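Orf c02003 protein (Sulfolobus solfataricus P2, PDB 2Q00) is of unknown function but is a small, mostly helical archaeal protein of the PaREP1 family. Local coordinates at residues E16-G21 with E28-A33; N76-I81 with V111-I116; H90-G93 with L97-N100. All blocks are in the same frame, centred on the assembly; numbering follows the deposited sequence.

Contact 1: E16-G21 with E28-A33; sequences EFLSKG and EKYYKA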
loop_
_atom_site.group_PDB
_atom_site.type_symbol
_atom_site.label_atom_id
_atom_site.label_comp_id
_atom_site.label_asym_id
_atom_site.label_seq_id
_atom_site.Cartn_x
_atom_site.Cartn_y
_atom_site.Cartn_z
ATOM N N GLU A 16 4.114 -6.783 12.962
ATOM C CA GLU A 16 4.242 -6.850 14.419
ATOM C C GLU A 16 2.882 -6.809 15.109
ATOM O O GLU A 16 2.588 -7.641 15.969
ATOM C CB GLU A 16 5.104 -5.694 14.947
ATOM C CG GLU A 16 6.604 -5.851 14.711
ATOM C CD GLU A 16 7.435 -4.737 15.361
ATOM O OE1 GLU A 16 8.681 -4.873 15.392
ATOM O OE2 GLU A 16 6.847 -3.728 15.836
ATOM N N PHE A 17 2.068 -5.824 14.737
ATOM C CA PHE A 17 0.730 -5.656 15.294
ATOM C C PHE A 17 -0.132 -6.888 15.067
ATOM O O PHE A 17 -0.884 -7.302 15.954
ATOM C CB PHE A 17 0.048 -4.447 14.659
ATOM C CG PHE A 17 0.512 -3.137 15.204
ATOM C CD1 PHE A 17 0.394 -2.861 16.565
ATOM C CD2 PHE A 17 1.038 -2.165 14.357
ATOM C CE1 PHE A 17 0.791 -1.634 17.082
ATOM C CE2 PHE A 17 1.442 -0.927 14.855
ATOM C CZ PHE A 17 1.317 -0.656 16.223
ATOM N N LEU A 18 -0.018 -7.462 13.871
ATOM C CA LEU A 18 -0.781 -8.655 13.512
ATOM C C LEU A 18 -0.412 -9.772 14.498
ATOM O O LEU A 18 -1.284 -10.402 15.100
ATOM C CB LEU A 18 -0.429 -9.081 12.084
ATOM C CG LEU A 18 -1.450 -9.888 11.275
ATOM C CD1 LEU A 18 -0.772 -10.455 10.014
ATOM C CD2 LEU A 18 -2.024 -11.019 12.126
ATOM N N SER A 19 0.894 -9.982 14.667
ATOM C CA SER A 19 1.418 -11.006 15.565
ATOM C C SER A 19 0.927 -10.863 16.989
ATOM O O SER A 19 0.823 -11.849 17.708
ATOM C CB SER A 19 2.949 -10.986 15.571
ATOM O OG SER A 19 3.475 -11.448 14.337
ATOM N N LYS A 20 0.638 -9.636 17.402
ATOM C CA LYS A 20 0.159 -9.397 18.756
ATOM C C LYS A 20 -1.362 -9.299 18.791
ATOM O O LYS A 20 -1.942 -8.939 19.816
ATOM C CB LYS A 20 0.773 -8.109 19.317
ATOM C CG LYS A 20 2.293 -8.129 19.401
ATOM C CD LYS A 20 2.840 -6.749 19.748
ATOM C CE LYS A 20 4.359 -6.711 19.684
ATOM N NZ LYS A 20 4.982 -7.598 20.711
ATOM N N GLY A 21 -1.998 -9.615 17.666
ATOM C CA GLY A 21 -3.445 -9.562 17.592
ATOM C C GLY A 21 -4.066 -8.184 17.406
ATOM O O GLY A 21 -5.292 -8.060 17.427
ATOM N N GLU A 28 -4.097 -0.567 9.288
ATOM C CA GLU A 28 -3.694 0.788 8.954
ATOM C C GLU A 28 -2.233 0.868 8.512
ATOM O O GLU A 28 -1.898 1.634 7.606
ATOM C CB GLU A 28 -3.953 1.723 10.141
ATOM C CG GLU A 28 -3.787 3.208 9.798
ATOM C CD GLU A 28 -4.299 3.569 8.396
ATOM O OE1 GLU A 28 -5.441 3.197 8.040
ATOM O OE2 GLU A 28 -3.548 4.229 7.645
ATOM N N LYS A 29 -1.364 0.073 9.135
ATOM C CA LYS A 29 0.048 0.090 8.769
ATOM C C LYS A 29 0.250 -0.568 7.423
ATOM O O LYS A 29 1.098 -0.131 6.630
ATOM C CB LYS A 29 0.903 -0.604 9.830
ATOM C CG LYS A 29 1.510 0.355 10.850
ATOM C CD LYS A 29 0.525 0.806 11.902
ATOM C CE LYS A 29 0.744 2.270 12.284
ATOM N NZ LYS A 29 2.181 2.649 12.400
ATOM N N TYR A 30 -0.527 -1.619 7.163
ATOM C CA TYR A 30 -0.448 -2.310 5.884
ATOM C C TYR A 30 -0.886 -1.341 4.801
ATOM O O TYR A 30 -0.320 -1.320 3.713
ATOM C CB TYR A 30 -1.360 -3.534 5.861
ATOM C CG TYR A 30 -0.804 -4.753 6.566
ATOM C CD1 TYR A 30 0.380 -5.346 6.131
ATOM C CD2 TYR A 30 -1.473 -5.323 7.658
ATOM C CE1 TYR A 30 0.891 -6.475 6.763
ATOM C CE2 TYR A 30 -0.975 -6.460 8.298
ATOM C CZ TYR A 30 0.216 -7.036 7.842
ATOM O OH TYR A 30 0.734 -8.166 8.441
ATOM N N TYR A 31 -1.908 -0.545 5.096
ATOM C CA TYR A 31 -2.386 0.415 4.114
ATOM C C TYR A 31 -1.315 1.483 3.877
ATOM O O TYR A 31 -1.019 1.831 2.741
ATOM C CB TYR A 31 -3.684 1.069 4.581
ATOM C CG TYR A 31 -4.204 2.095 3.597
ATOM C CD1 TYR A 31 -4.605 1.715 2.312
ATOM C CD2 TYR A 31 -4.279 3.447 3.942
ATOM C CE1 TYR A 31 -5.064 2.653 1.400
ATOM C CE2 TYR A 31 -4.736 4.392 3.036
ATOM C CZ TYR A 31 -5.125 3.987 1.764
ATOM O OH TYR A 31 -5.538 4.911 0.845
ATOM N N LYS A 32 -0.743 2.008 4.956
ATOM C CA LYS A 32 0.309 3.013 4.835
ATOM C C LYS A 32 1.475 2.435 4.041
ATOM O O LYS A 32 2.104 3.142 3.264
ATOM C CB LYS A 32 0.783 3.471 6.215
ATOM C CG LYS A 32 -0.185 4.418 6.898
ATOM C CD LYS A 32 0.344 4.883 8.243
ATOM C CE LYS A 32 -0.576 5.921 8.895
ATOM N NZ LYS A 32 0.044 6.420 10.174
ATOM N N ALA A 33 1.752 1.147 4.235
ATOM C CA ALA A 33 2.820 0.483 3.498
ATOM C C ALA A 33 2.473 0.545 2.018
ATOM O O ALA A 33 3.340 0.770 1.171
ATOM C CB ALA A 33 2.967 -0.995 3.944
#
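Phe17 meets Lys29 where two successive helices run side by side in opposite directions. Its CB points toward helix 23-45, and chi1 of -78° lays the ring beside the backbone N, where CE2 comes within 3.5 Å of Lys29 CD, approached obliquely. A lysine suits this partly exposed position: bends in its chain press the methylenes against the aromatic carbons, while the ammonium group forms a long, weak ion pair with Glu13.

Leu18 points CD1 at the hydroxyl end of Tyr30, arriving at the ring's edge near its plane, 3.2 Å from Tyr30 OH. The two side chains cross at about a right angle. That hydroxyl has its own polar partner, the carboxylate of Glu15. The pairings join helices 6-19 and 23-45 as an antiparallel alpha-helical hairpin, closed by a very short turn.

Beyond Ser19, whose OG bonds back to Glu15 O, the first helix stops in a Schellman motif. Gly21 is its C-prime residue with phi 79°, a left-handed conformation that costs a residue without a CB little. Gly21 N bonds to Leu18 O at 2.8 Å, and Asp22 N reaches back to Phe17 O.

Contact 2: N76-I81 with V111-I116; sequences NTEIPI and VRKLVI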
loop_
_atom_site.group_PDB
_atom_site.type_symbol
_atom_site.label_atom_id
_atom_site.label_comp_id
_atom_site.label_asym_id
_atom_site.label_seq_id
_atom_site.Cartn_x
_atom_site.Cartn_y
_atom_site.Cartn_z
ATOM N N ASN A 76 2.894 -2.735 -14.574
ATOM C CA ASN A 76 2.530 -4.046 -14.039
ATOM C C ASN A 76 1.019 -4.165 -13.862
ATOM O O ASN A 76 0.437 -3.537 -12.978
ATOM C CB ASN A 76 3.225 -4.296 -12.700
ATOM C CG ASN A 76 2.974 -5.692 -12.177
ATOM O OD1 ASN A 76 1.847 -6.044 -11.844
ATOM N ND2 ASN A 76 4.026 -6.502 -12.116
ATOM N N THR A 77 0.398 -4.987 -14.705
ATOM C CA THR A 77 -1.047 -5.188 -14.682
ATOM C C THR A 77 -1.692 -5.400 -13.302
ATOM O O THR A 77 -2.820 -4.955 -13.068
ATOM C CB THR A 77 -1.460 -6.358 -15.637
ATOM O OG1 THR A 77 -0.551 -7.462 -15.496
ATOM C CG2 THR A 77 -1.450 -5.884 -17.092
ATOM N N GLU A 78 -0.977 -6.038 -12.379
ATOM C CA GLU A 78 -1.518 -6.310 -11.048
ATOM C C GLU A 78 -1.662 -5.180 -10.032
ATOM O O GLU A 78 -2.540 -5.246 -9.174
ATOM C CB GLU A 78 -0.705 -7.391 -10.349
ATOM C CG GLU A 78 -0.549 -8.692 -11.082
ATOM C CD GLU A 78 0.015 -9.767 -10.170
ATOM O OE1 GLU A 78 -0.668 -10.125 -9.179
ATOM O OE2 GLU A 78 1.142 -10.246 -10.429
ATOM N N ILE A 79 -0.842 -4.140 -10.098
ATOM C CA ILE A 79 -0.944 -3.140 -9.037
ATOM C C ILE A 79 -2.294 -2.472 -8.833
ATOM O O ILE A 79 -2.666 -2.174 -7.695
ATOM C CB ILE A 79 0.194 -2.060 -9.101
ATOM C CG1 ILE A 79 -0.189 -0.918 -10.020
ATOM C CG2 ILE A 79 1.515 -2.709 -9.565
ATOM C CD1 ILE A 79 -0.053 -1.266 -11.476
ATOM N N PRO A 80 -3.058 -2.235 -9.906
ATOM C CA PRO A 80 -4.346 -1.596 -9.613
ATOM C C PRO A 80 -5.215 -2.480 -8.713
ATOM O O PRO A 80 -5.950 -1.982 -7.864
ATOM C CB PRO A 80 -4.957 -1.377 -10.998
ATOM C CG PRO A 80 -4.342 -2.489 -11.829
ATOM C CD PRO A 80 -2.908 -2.505 -11.347
ATOM N N ILE A 81 -5.124 -3.795 -8.873
ATOM C CA ILE A 81 -5.920 -4.671 -8.026
ATOM C C ILE A 81 -5.282 -4.936 -6.661
ATOM O O ILE A 81 -5.990 -5.227 -5.698
ATOM C CB ILE A 81 -6.267 -5.984 -8.751
ATOM C CG1 ILE A 81 -5.111 -6.426 -9.634
ATOM C CG2 ILE A 81 -7.497 -5.771 -9.628
ATOM C CD1 ILE A 81 -5.368 -7.728 -10.375
ATOM N N VAL A 111 -0.615 -6.579 -0.304
ATOM C CA VAL A 111 0.201 -5.414 0.022
ATOM C C VAL A 111 1.682 -5.802 -0.105
ATOM O O VAL A 111 2.473 -5.063 -0.684
ATOM C CB VAL A 111 -0.051 -4.926 1.462
ATOM C CG1 VAL A 111 0.890 -3.776 1.786
ATOM C CG2 VAL A 111 -1.498 -4.487 1.616
ATOM N N ARG A 112 2.039 -6.970 0.430
ATOM C CA ARG A 112 3.416 -7.448 0.370
ATOM C C ARG A 112 3.929 -7.436 -1.064
ATOM O O ARG A 112 5.022 -6.943 -1.347
ATOM C CB ARG A 112 3.524 -8.874 0.912
ATOM C CG ARG A 112 4.948 -9.285 1.306
ATOM C CD ARG A 112 5.193 -10.794 1.148
ATOM N NE ARG A 112 6.156 -11.326 2.120
ATOM C CZ ARG A 112 7.414 -10.900 2.280
ATOM N NH1 ARG A 112 7.909 -9.915 1.530
ATOM N NH2 ARG A 112 8.180 -11.457 3.212
ATOM N N LYS A 113 3.130 -7.981 -1.969
ATOM C CA LYS A 113 3.490 -8.059 -3.381
ATOM C C LYS A 113 3.665 -6.659 -3.954
ATOM O O LYS A 113 4.510 -6.410 -4.808
ATOM C CB LYS A 113 2.388 -8.813 -4.145
ATOM C CG LYS A 113 2.806 -9.364 -5.504
ATOM C CD LYS A 113 1.790 -10.400 -6.014
ATOM C CE LYS A 113 2.181 -10.997 -7.365
ATOM N NZ LYS A 113 1.119 -11.916 -7.871
ATOM N N LEU A 114 2.850 -5.743 -3.472
ATOM C CA LEU A 114 2.914 -4.378 -3.944
ATOM C C LEU A 114 4.194 -3.742 -3.432
ATOM O O LEU A 114 4.920 -3.085 -4.172
ATOM C CB LEU A 114 1.695 -3.616 -3.426
ATOM C CG LEU A 114 1.563 -2.155 -3.813
ATOM C CD1 LEU A 114 1.743 -1.984 -5.316
ATOM C CD2 LEU A 114 0.205 -1.659 -3.349
ATOM N N VAL A 115 4.471 -3.960 -2.156
ATOM C CA VAL A 115 5.651 -3.390 -1.537
ATOM C C VAL A 115 6.914 -3.809 -2.276
ATOM O O VAL A 115 7.734 -2.963 -2.632
ATOM C CB VAL A 115 5.747 -3.806 -0.053
ATOM C CG1 VAL A 115 7.059 -3.345 0.543
ATOM C CG2 VAL A 115 4.583 -3.202 0.722
ATOM N N ILE A 116 7.052 -5.109 -2.529
ATOM C CA ILE A 116 8.235 -5.613 -3.212
ATOM C C ILE A 116 8.337 -5.104 -4.642
ATOM O O ILE A 116 9.432 -4.853 -5.128
ATOM C CB ILE A 116 8.274 -7.150 -3.209
ATOM C CG1 ILE A 116 7.097 -7.701 -4.008
ATOM C CG2 ILE A 116 8.240 -7.663 -1.762
ATOM C CD1 ILE A 116 7.151 -9.206 -4.233
#
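Glu78 and Lys113 form a salt bridge between the turn leading into helix 79-95 and the middle of helix 101-122. Lys113 NZ lies 2.8 Å from Glu78 OE1, which accepts on its syn lone pair; a second, weak bond of 3.1 Å runs from Lys113 NZ to Glu78 OE2. The ammonium thus faces both oxygens of the carboxylate. Lys113 reaches it with a fully stretched chain, CG anti to the backbone N (chi1 -161°), and the two side chains cross at about a right angle. Long, flexible, charged residues suit this solvent-facing side, where their ends can meet beyond the apolar pair. Putting an alanine in place of Glu78 would probably leave the Lys113 ammonium without its mate and free its long chain to swing.

At the backbone of the same glutamate, Asn76 OD1 accepts from Glu78 N at 2.9 Å, a capping bond in the type I turn that leads into the helix. Deeper in, the contact becomes apolar: Leu114, with CG anti to its backbone N, brings CD1 to 4.1 Å from the CB of Ile79, whose outer branches lead elsewhere. Leu114 also touches Ala34, Ala37 and Leu41 of helix 23-45 as well as Leu82 of helix 79-95, so helix 101-122 packs here against both of these helices.

Contact 3: H90-G93 with L97-N100; sequences HVEG and LSLN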
loop_
_atom_site.group_PDB
_atom_site.type_symbol
_atom_site.label_atom_id
_atom_site.label_comp_id
_atom_site.label_asym_id
_atom_site.label_seq_id
_atom_site.Cartn_x
_atom_site.Cartn_y
_atom_site.Cartn_z
ATOM N N HIS A 90 -7.905 -0.522 4.526
ATOM C CA HIS A 90 -8.089 0.822 5.051
ATOM C C HIS A 90 -9.505 1.085 5.558
ATOM O O HIS A 90 -9.704 1.422 6.730
ATOM C CB HIS A 90 -7.738 1.853 3.975
ATOM C CG HIS A 90 -7.729 3.265 4.471
ATOM N ND1 HIS A 90 -7.997 4.343 3.654
ATOM C CD2 HIS A 90 -7.466 3.777 5.698
ATOM C CE1 HIS A 90 -7.901 5.460 4.355
ATOM N NE2 HIS A 90 -7.579 5.143 5.598
ATOM N N VAL A 91 -10.489 0.941 4.673
ATOM C CA VAL A 91 -11.884 1.186 5.034
ATOM C C VAL A 91 -12.476 0.158 5.999
ATOM O O VAL A 91 -12.618 0.420 7.192
ATOM C CB VAL A 91 -12.774 1.245 3.780
ATOM C CG1 VAL A 91 -14.220 1.454 4.182
ATOM C CG2 VAL A 91 -12.309 2.370 2.875
ATOM N N GLU A 92 -12.818 -1.013 5.477
ATOM C CA GLU A 92 -13.402 -2.086 6.278
ATOM C C GLU A 92 -12.556 -2.532 7.466
ATOM O O GLU A 92 -13.085 -3.038 8.456
ATOM C CB GLU A 92 -13.687 -3.289 5.384
ATOM C CG GLU A 92 -14.846 -3.062 4.439
ATOM C CD GLU A 92 -14.995 -4.174 3.433
ATOM O OE1 GLU A 92 -14.973 -5.353 3.849
ATOM O OE2 GLU A 92 -15.137 -3.867 2.229
ATOM N N GLY A 93 -11.247 -2.339 7.368
ATOM C CA GLY A 93 -10.371 -2.758 8.443
ATOM C C GLY A 93 -10.195 -1.764 9.573
ATOM O O GLY A 93 -10.737 -1.940 10.665
ATOM N N LEU A 97 -13.767 -1.703 11.373
ATOM C CA LEU A 97 -13.485 -2.745 12.367
ATOM C C LEU A 97 -14.299 -4.011 12.092
ATOM O O LEU A 97 -14.881 -4.590 13.007
ATOM C CB LEU A 97 -13.832 -2.230 13.772
ATOM C CG LEU A 97 -13.551 -0.751 14.087
ATOM C CD1 LEU A 97 -14.144 -0.393 15.447
ATOM C CD2 LEU A 97 -12.051 -0.476 14.067
ATOM N N SER A 98 -14.325 -4.449 10.838
ATOM C CA SER A 98 -15.108 -5.624 10.469
ATOM C C SER A 98 -14.381 -6.745 9.716
ATOM O O SER A 98 -15.009 -7.487 8.951
ATOM C CB SER A 98 -16.320 -5.176 9.647
ATOM O OG SER A 98 -15.928 -4.333 8.575
ATOM N N LEU A 99 -13.075 -6.886 9.927
ATOM C CA LEU A 99 -12.307 -7.932 9.245
ATOM C C LEU A 99 -11.717 -8.942 10.217
ATOM O O LEU A 99 -11.144 -8.567 11.240
ATOM C CB LEU A 99 -11.168 -7.314 8.426
ATOM C CG LEU A 99 -11.526 -6.629 7.105
ATOM C CD1 LEU A 99 -10.303 -5.889 6.548
ATOM C CD2 LEU A 99 -12.022 -7.676 6.121
ATOM N N ASN A 100 -11.855 -10.224 9.891
ATOM C CA ASN A 100 -11.313 -11.286 10.737
ATOM C C ASN A 100 -9.829 -11.449 10.424
ATOM O O ASN A 100 -9.349 -10.972 9.400
ATOM C CB ASN A 100 -12.056 -12.603 10.487
#
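Ser98 turns its OG into the position between its own backbone N and carbonyl carbon (chi1 51°), which brings the hydroxyl to the carbonyl of Glu92. Leu99 sets CG anti to its carbonyl carbon (chi1 -76°), and from there CD1 reaches back to Gly93. With positive phi (53°), Leu97 is the first residue to leave helical geometry, and Ser98 and Leu99 lie back against the last turns of the helix. This is a helix C-terminus, with a wider pi-type turn at 90-93, closed by a positive-phi residue and with backbone carbonyls capped from the following loop.

Glu92 O is gripped twice. Ser98 N donates to Glu92 O at 3.0 Å in a nearly straight bond that approaches almost in line with the carbonyl, while Ser98 OG donates to Glu92 O at 3.1 Å from a more oblique direction, slightly tilted from the carbonyl plane. Serine suits this place because its short side chain can add a second donor to a carbonyl near the end of a helix. A weaker bond joins Leu97 N to Gly93 O at 3.1 Å.

On the apolar side, Leu99 CD1 lies 3.7 Å from Gly93 CA. A beta carbon there would probably crowd the methyl, so glycine suits the place.

Leu99 also packs on Val104 and Leu107 of helix 101-122, and Leu97 touches Val24 of helix 23-45. The C-terminal end of helix 79-95 is thereby joined to two other helices, and farther back His90 stacks on Tyr31 of helix 23-45.

Contact 1 comes first along the chain, joining helices 6-19 and 23-45; contact 2 then ties the start of helix 79-95 to helix 101-122, and contact 3 falls within the span it brackets, at the other end of helix 79-95. The centres of contacts 1 and 3 are about 12 Å apart, those of 1 and 2 about 18 Å, and those of 2 and 3 about 20 Å. Helix 23-45 mediates: Tyr30 and Ala33 pack on Val111 of contact 2, while Glu28 and Tyr31 meet His90 of contact 3. Contacts 2 and 3 share helix 79-95 without touching. Together with the packing through helix 23-45, they hold the four longest helices in one bundle.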